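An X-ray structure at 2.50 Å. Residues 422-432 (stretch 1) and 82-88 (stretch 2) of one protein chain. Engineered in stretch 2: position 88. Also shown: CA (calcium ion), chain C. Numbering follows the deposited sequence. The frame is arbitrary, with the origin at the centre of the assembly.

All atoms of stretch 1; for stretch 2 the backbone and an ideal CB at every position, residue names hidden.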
ATOM      1  N   SER A 422      27.573  -7.461  23.005  1.00 15.98           N
ATOM      2  CA  SER A 422      28.323  -6.510  22.195  1.00 20.72           C
ATOM      3  C   SER A 422      27.380  -5.704  21.295  1.00 18.90           C
ATOM      4  O   SER A 422      26.464  -6.257  20.680  1.00 18.76           O
ATOM      5  CB  SER A 422      29.356  -7.243  21.329  1.00 20.78           C
ATOM      6  OG  SER A 422      30.540  -7.581  22.022  1.00 23.95           O
ATOM      7  N   LEU A 423      27.613  -4.396  21.200  1.00 17.24           N
ATOM      8  CA  LEU A 423      26.951  -3.556  20.202  1.00 21.56           C
ATOM      9  C   LEU A 423      27.949  -3.195  19.101  1.00 19.56           C
ATOM     10  O   LEU A 423      29.133  -2.974  19.379  1.00 17.41           O
ATOM     11  CB  LEU A 423      26.382  -2.282  20.829  1.00 13.23           C
ATOM     12  CG  LEU A 423      25.370  -2.417  21.953  1.00 15.35           C
ATOM     13  CD1 LEU A 423      24.851  -1.027  22.281  1.00 14.21           C
ATOM     14  CD2 LEU A 423      24.227  -3.360  21.577  1.00 13.23           C
ATOM     15  N   TYR A 424      27.477  -3.108  17.853  1.00 15.03           N
ATOM     16  CA  TYR A 424      28.382  -2.865  16.735  1.00 18.58           C
ATOM     17  C   TYR A 424      27.917  -1.746  15.805  1.00 17.55           C
ATOM     18  O   TYR A 424      26.739  -1.656  15.450  1.00 16.74           O
ATOM     19  CB  TYR A 424      28.564  -4.122  15.914  1.00 16.13           C
ATOM     20  CG  TYR A 424      28.986  -5.332  16.688  1.00 19.20           C
ATOM     21  CD1 TYR A 424      28.049  -6.267  17.100  1.00 16.77           C
ATOM     22  CD2 TYR A 424      30.328  -5.571  16.962  1.00 19.16           C
ATOM     23  CE1 TYR A 424      28.421  -7.384  17.782  1.00 16.00           C
ATOM     24  CE2 TYR A 424      30.719  -6.700  17.651  1.00 19.60           C
ATOM     25  CZ  TYR A 424      29.756  -7.609  18.053  1.00 21.99           C
ATOM     26  OH  TYR A 424      30.125  -8.744  18.741  1.00 22.45           O
ATOM     27  N   TRP A 425      28.871  -0.924  15.371  1.00 19.32           N
ATOM     28  CA  TRP A 425      28.662   0.027  14.286  1.00 20.14           C
ATOM     29  C   TRP A 425      29.734  -0.169  13.216  1.00 21.39           C
ATOM     30  O   TRP A 425      30.888  -0.500  13.516  1.00 17.15           O
ATOM     31  CB  TRP A 425      28.718   1.474  14.754  1.00 16.91           C
ATOM     32  CG  TRP A 425      27.767   1.866  15.823  1.00 16.56           C
ATOM     33  CD1 TRP A 425      26.664   2.663  15.684  1.00 17.06           C
ATOM     34  CD2 TRP A 425      27.860   1.548  17.216  1.00 20.28           C
ATOM     35  NE1 TRP A 425      26.061   2.849  16.897  1.00 18.23           N
ATOM     36  CE2 TRP A 425      26.771   2.174  17.858  1.00 20.02           C
ATOM     37  CE3 TRP A 425      28.760   0.796  17.987  1.00 18.19           C
ATOM     38  CZ2 TRP A 425      26.547   2.060  19.234  1.00 15.43           C
ATOM     39  CZ3 TRP A 425      28.536   0.683  19.353  1.00 18.28           C
ATOM     40  CH2 TRP A 425      27.439   1.311  19.960  1.00 18.14           C
ATOM     41  N   ASN A 426      29.345   0.059  11.963  1.00 21.46           N
ATOM     42  CA  ASN A 426      30.296   0.064  10.859  1.00 21.54           C
ATOM     43  C   ASN A 426      29.968   1.216   9.927  1.00 21.53           C
ATOM     44  O   ASN A 426      28.858   1.279   9.394  1.00 16.12           O
ATOM     45  CB  ASN A 426      30.286  -1.252  10.078  1.00 19.54           C
ATOM     46  CG  ASN A 426      31.479  -1.359   9.161  1.00 17.43           C
ATOM     47  OD1 ASN A 426      32.532  -0.805   9.457  1.00 20.08           O
ATOM     48  ND2 ASN A 426      31.322  -2.037   8.044  1.00 16.33           N
ATOM     49  N   PHE A 427      30.942   2.106   9.717  1.00 21.67           N
ATOM     50  CA  PHE A 427      30.820   3.228   8.784  1.00 21.85           C
ATOM     51  C   PHE A 427      32.031   3.222   7.862  1.00 21.95           C
ATOM     52  O   PHE A 427      32.959   4.035   8.019  1.00 20.96           O
ATOM     53  CB  PHE A 427      30.703   4.566   9.526  1.00 20.42           C
ATOM     54  CG  PHE A 427      30.278   5.717   8.648  1.00 17.51           C
ATOM     55  CD1 PHE A 427      28.932   5.926   8.356  1.00 17.79           C
ATOM     56  CD2 PHE A 427      31.229   6.603   8.119  1.00 20.41           C
ATOM     57  CE1 PHE A 427      28.529   7.001   7.536  1.00 19.29           C
ATOM     58  CE2 PHE A 427      30.845   7.681   7.299  1.00 16.12           C
ATOM     59  CZ  PHE A 427      29.499   7.876   7.003  1.00 18.57           C
ATOM     60  N   PRO A 428      32.065   2.325   6.898  1.00 19.16           N
ATOM     61  CA  PRO A 428      33.148   2.307   5.907  1.00 17.22           C
ATOM     62  C   PRO A 428      32.882   3.280   4.762  1.00 21.40           C
ATOM     63  O   PRO A 428      32.879   2.903   3.586  1.00 21.11           O
ATOM     64  CB  PRO A 428      33.143   0.852   5.427  1.00 19.15           C
ATOM     65  CG  PRO A 428      31.689   0.446   5.528  1.00 19.87           C
ATOM     66  CD  PRO A 428      31.069   1.267   6.657  1.00 17.12           C
ATOM     67  N   ASN A 429      32.640   4.544   5.111  1.00 18.48           N
ATOM     68  CA  ASN A 429      32.119   5.528   4.176  1.00 18.53           C
ATOM     69  C   ASN A 429      32.780   6.879   4.423  1.00 20.14           C
ATOM     70  O   ASN A 429      33.587   7.044   5.341  1.00 16.69           O
ATOM     71  CB  ASN A 429      30.602   5.646   4.310  1.00 19.58           C
ATOM     72  CG  ASN A 429      29.895   4.407   3.864  1.00 22.96           C
ATOM     73  OD1 ASN A 429      29.792   3.433   4.620  1.00 24.27           O
ATOM     74  ND2 ASN A 429      29.420   4.414   2.619  1.00 19.32           N
ATOM     75  N   HIS A 430      32.421   7.867   3.606  1.00 18.82           N
ATOM     76  CA  HIS A 430      32.954   9.220   3.763  1.00 22.08           C
ATOM     77  C   HIS A 430      31.782  10.199   3.824  1.00 22.66           C
ATOM     78  O   HIS A 430      31.201  10.552   2.789  1.00 19.64           O
ATOM     79  CB  HIS A 430      33.921   9.569   2.633  1.00 18.18           C
ATOM     80  CG  HIS A 430      34.918  10.631   2.989  1.00 21.20           C
ATOM     81  ND1 HIS A 430      35.795  11.172   2.071  1.00 22.41           N
ATOM     82  CD2 HIS A 430      35.180  11.251   4.164  1.00 23.61           C
ATOM     83  CE1 HIS A 430      36.550  12.078   2.662  1.00 19.86           C
ATOM     84  NE2 HIS A 430      36.201  12.145   3.932  1.00 24.23           N
ATOM     85  N   TRP A 431      31.439  10.628   5.044  1.00 21.93           N
ATOM     86  CA  TRP A 431      30.421  11.647   5.241  1.00 19.62           C
ATOM     87  C   TRP A 431      30.948  13.014   4.810  1.00 20.75           C
ATOM     88  O   TRP A 431      32.132  13.197   4.514  1.00 23.90           O
ATOM     89  CB  TRP A 431      29.973  11.684   6.695  1.00 19.12           C
ATOM     90  CG  TRP A 431      28.693  12.395   6.890  1.00 21.64           C
ATOM     91  CD1 TRP A 431      27.535  12.200   6.194  1.00 25.34           C
ATOM     92  CD2 TRP A 431      28.416  13.423   7.856  1.00 26.27           C
ATOM     93  NE1 TRP A 431      26.552  13.047   6.661  1.00 24.16           N
ATOM     94  CE2 TRP A 431      27.063  13.805   7.680  1.00 18.76           C
ATOM     95  CE3 TRP A 431      29.180  14.057   8.847  1.00 21.23           C
ATOM     96  CZ2 TRP A 431      26.461  14.792   8.452  1.00 18.52           C
ATOM     97  CZ3 TRP A 431      28.584  15.038   9.612  1.00 20.55           C
ATOM     98  CH2 TRP A 431      27.233  15.395   9.417  1.00 24.38           C
ATOM     99  N   GLY A 432      30.049  13.992   4.783  1.00 17.69           N
ATOM    100  CA  GLY A 432      30.374  15.243   4.126  1.00 23.26           C
ATOM    101  C   GLY A 432      31.254  16.176   4.925  1.00 24.56           C
ATOM    102  O   GLY A 432      31.818  17.108   4.344  1.00 27.46           O
ATOM    103  N   UNK A  82      20.311   4.555  24.989  1.00 15.13           N
ATOM    104  CA  UNK A  82      19.782   3.991  23.748  1.00 16.99           C
ATOM    105  C   UNK A  82      20.608   4.454  22.551  1.00 16.17           C
ATOM    106  O   UNK A  82      20.883   5.645  22.412  1.00 20.14           O
ATOM    107  CB  UNK A  82      18.315   4.384  23.563  1.00 16.99           C
ATOM    108  N   UNK A  83      20.970   3.517  21.666  1.00 17.89           N
ATOM    109  CA  UNK A  83      21.848   3.797  20.534  1.00 17.11           C
ATOM    110  C   UNK A  83      21.176   3.584  19.175  1.00 17.27           C
ATOM    111  O   UNK A  83      20.381   2.659  18.983  1.00 15.86           O
ATOM    112  CB  UNK A  83      23.096   2.916  20.627  1.00 17.11           C
ATOM    113  N   UNK A  84      21.524   4.454  18.233  1.00 17.96           N
ATOM    114  CA  UNK A  84      21.257   4.317  16.806  1.00 19.68           C
ATOM    115  C   UNK A  84      22.600   4.316  16.073  1.00 16.84           C
ATOM    116  O   UNK A  84      23.658   4.238  16.698  1.00 18.15           O
ATOM    117  CB  UNK A  84      20.348   5.438  16.299  1.00 19.68           C
ATOM    118  N   UNK A  85      22.563   4.397  14.744  1.00 15.87           N
ATOM    119  CA  UNK A  85      23.772   4.755  14.010  1.00 19.86           C
ATOM    120  C   UNK A  85      23.874   6.275  13.900  1.00 16.67           C
ATOM    121  O   UNK A  85      22.970   7.012  14.296  1.00 14.77           O
ATOM    122  CB  UNK A  85      23.776   4.111  12.622  1.00 19.86           C
ATOM    123  N   UNK A  86      25.001   6.750  13.375  1.00 18.28           N
ATOM    124  CA  UNK A  86      25.261   8.185  13.392  1.00 17.74           C
ATOM    125  C   UNK A  86      24.664   8.914  12.198  1.00 16.37           C
ATOM    126  O   UNK A  86      24.796  10.138  12.117  1.00 18.11           O
ATOM    127  CB  UNK A  86      26.769   8.436  13.439  1.00 17.74           C
ATOM    128  N   UNK A  87      23.979   8.201  11.300  1.00 14.23           N
ATOM    129  CA  UNK A  87      23.468   8.747  10.046  1.00 16.89           C
ATOM    130  C   UNK A  87      22.100   8.130   9.776  1.00 17.88           C
ATOM    131  O   UNK A  87      21.860   6.962  10.099  1.00 14.40           O
ATOM    132  CB  UNK A  87      24.431   8.478   8.888  1.00 16.89           C
ATOM    133  N   UNK A  88      21.208   8.925   9.156  1.00 20.39           N
ATOM    134  CA  UNK A  88      19.798   8.540   8.996  1.00 19.08           C
ATOM    135  C   UNK A  88      19.629   7.159   8.361  1.00 19.63           C
ATOM    136  O   UNK A  88      18.825   6.344   8.825  1.00 24.33           O
ATOM    137  CB  UNK A  88      19.069   9.582   8.145  1.00 19.08           C
TER
HETATM  138 CA    CA C 601      18.863  11.624  10.655  1.00 22.43          CA

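At position 82 the CA-to-CB bond points away from stretch 1, and nothing of that stretch lies within 5.5 Å of the ideal CB. Many side chains would do. The residue is Ala82, in the extended backbone of a short strand.

At position 83 CB points toward stretch 1, and the ideal CB lies 3.8 Å from Trp425 CZ2 and 4.6 Å from Leu423 CD1. An indole edge and a leucine methyl offer a largely apolar surface, which would suit leucine, methionine, phenylalanine or tyrosine. The deposited residue is Tyr83, with chi1 in the m well. Its ring receives the edge of Trp425 on its face, the planes at 90°, so that the slightly positive C-H edge of the indole meets the phenol's electron-rich face. Leu423 CD1 packs 3.7 Å from Tyr83 CD2. The hydroxyl finds its hydrogen bond elsewhere in the structure.

At position 84 CB points away, but the backbone carbonyl faces the indole N-H of Trp425. Since the main chain supplies the acceptor, most side chains would be compatible with this contact; the residue is Ala84. Trp425 NE1 donates to Ala84 O at 2.8 Å with an N-H...O angle of 159°, giving the one polar atom of the indole a partner near the ring plane.

Position 85 directs its CB sideways, 4.5 Å from Trp425 CD1. A small residue fits beside the indole edge, and a small polar one could approach the backbone N-H of Asn426 only through a water. Ser85 does so: its OG lies 2.9 Å from the water oxygen, which accepts a weak hydrogen bond from Asn426 N at 3.4 Å.

Position 86 points toward stretch 1, but its ideal CB has no neighbour there within 5.5 Å, so small or medium side chains are conceivable. The residue is Ser86, which comes no closer to stretch 1 than 4.7 Å, from Ser86 OG to Phe427 CD1.

Position 87 points its CB toward Phe427, with the ideal CB 4.6 Å from Phe427 CE1 and the Trp431 indole farther out. A branched or long apolar chain, such as isoleucine, leucine or methionine, could touch both rings. Ile87 does: CG1 lies 4.0 Å from Phe427 CE1, while CD1 sits over the face of Trp431, 3.6 Å from the centroid of its five-membered ring, in a CH-pi contact. It also occupies the N-cap position of a helix.

Position 88 is out of reach of stretch 1, but its CB lies near the calcium ion, favouring a ligating side chain. The residue is the engineered Cys88; Cys88 SG binds the calcium ion CA at 2.1 Å, alongside five atoms from elsewhere in the structure.

Stretch 2, residues 82-88: AYASSIC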
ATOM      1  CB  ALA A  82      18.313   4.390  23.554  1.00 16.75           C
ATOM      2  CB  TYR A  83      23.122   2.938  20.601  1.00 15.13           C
ATOM      3  CG  TYR A  83      23.988   3.320  21.767  1.00 19.76           C
ATOM      4  CD1 TYR A  83      24.682   4.524  21.771  1.00 20.34           C
ATOM      5  CD2 TYR A  83      24.077   2.504  22.888  1.00 20.48           C
ATOM      6  CE1 TYR A  83      25.465   4.902  22.862  1.00 21.00           C
ATOM      7  CE2 TYR A  83      24.858   2.869  23.978  1.00 23.85           C
ATOM      8  CZ  TYR A  83      25.544   4.069  23.961  1.00 21.12           C
ATOM      9  OH  TYR A  83      26.306   4.419  25.047  1.00 22.76           O
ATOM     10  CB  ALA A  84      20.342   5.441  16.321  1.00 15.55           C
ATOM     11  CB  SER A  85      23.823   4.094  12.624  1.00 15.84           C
ATOM     12  OG  SER A  85      23.856   2.674  12.724  1.00 15.19           O
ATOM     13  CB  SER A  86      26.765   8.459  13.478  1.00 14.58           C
ATOM     14  OG  SER A  86      27.457   7.970  12.353  1.00 20.18           O
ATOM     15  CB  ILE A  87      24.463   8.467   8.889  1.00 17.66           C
ATOM     16  CG1 ILE A  87      25.679   9.376   9.021  1.00 19.54           C
ATOM     17  CG2 ILE A  87      23.820   8.621   7.524  1.00 18.04           C
ATOM     18  CD1 ILE A  87      25.351  10.844   8.924  1.00 22.85           C
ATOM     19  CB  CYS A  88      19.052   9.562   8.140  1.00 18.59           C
ATOM     20  SG  CYS A  88      19.280  11.301   8.589  1.00 44.74           S
TER
HETATM   21  O   HOH W   1      26.629   2.077  12.108  1.00 20.21           O
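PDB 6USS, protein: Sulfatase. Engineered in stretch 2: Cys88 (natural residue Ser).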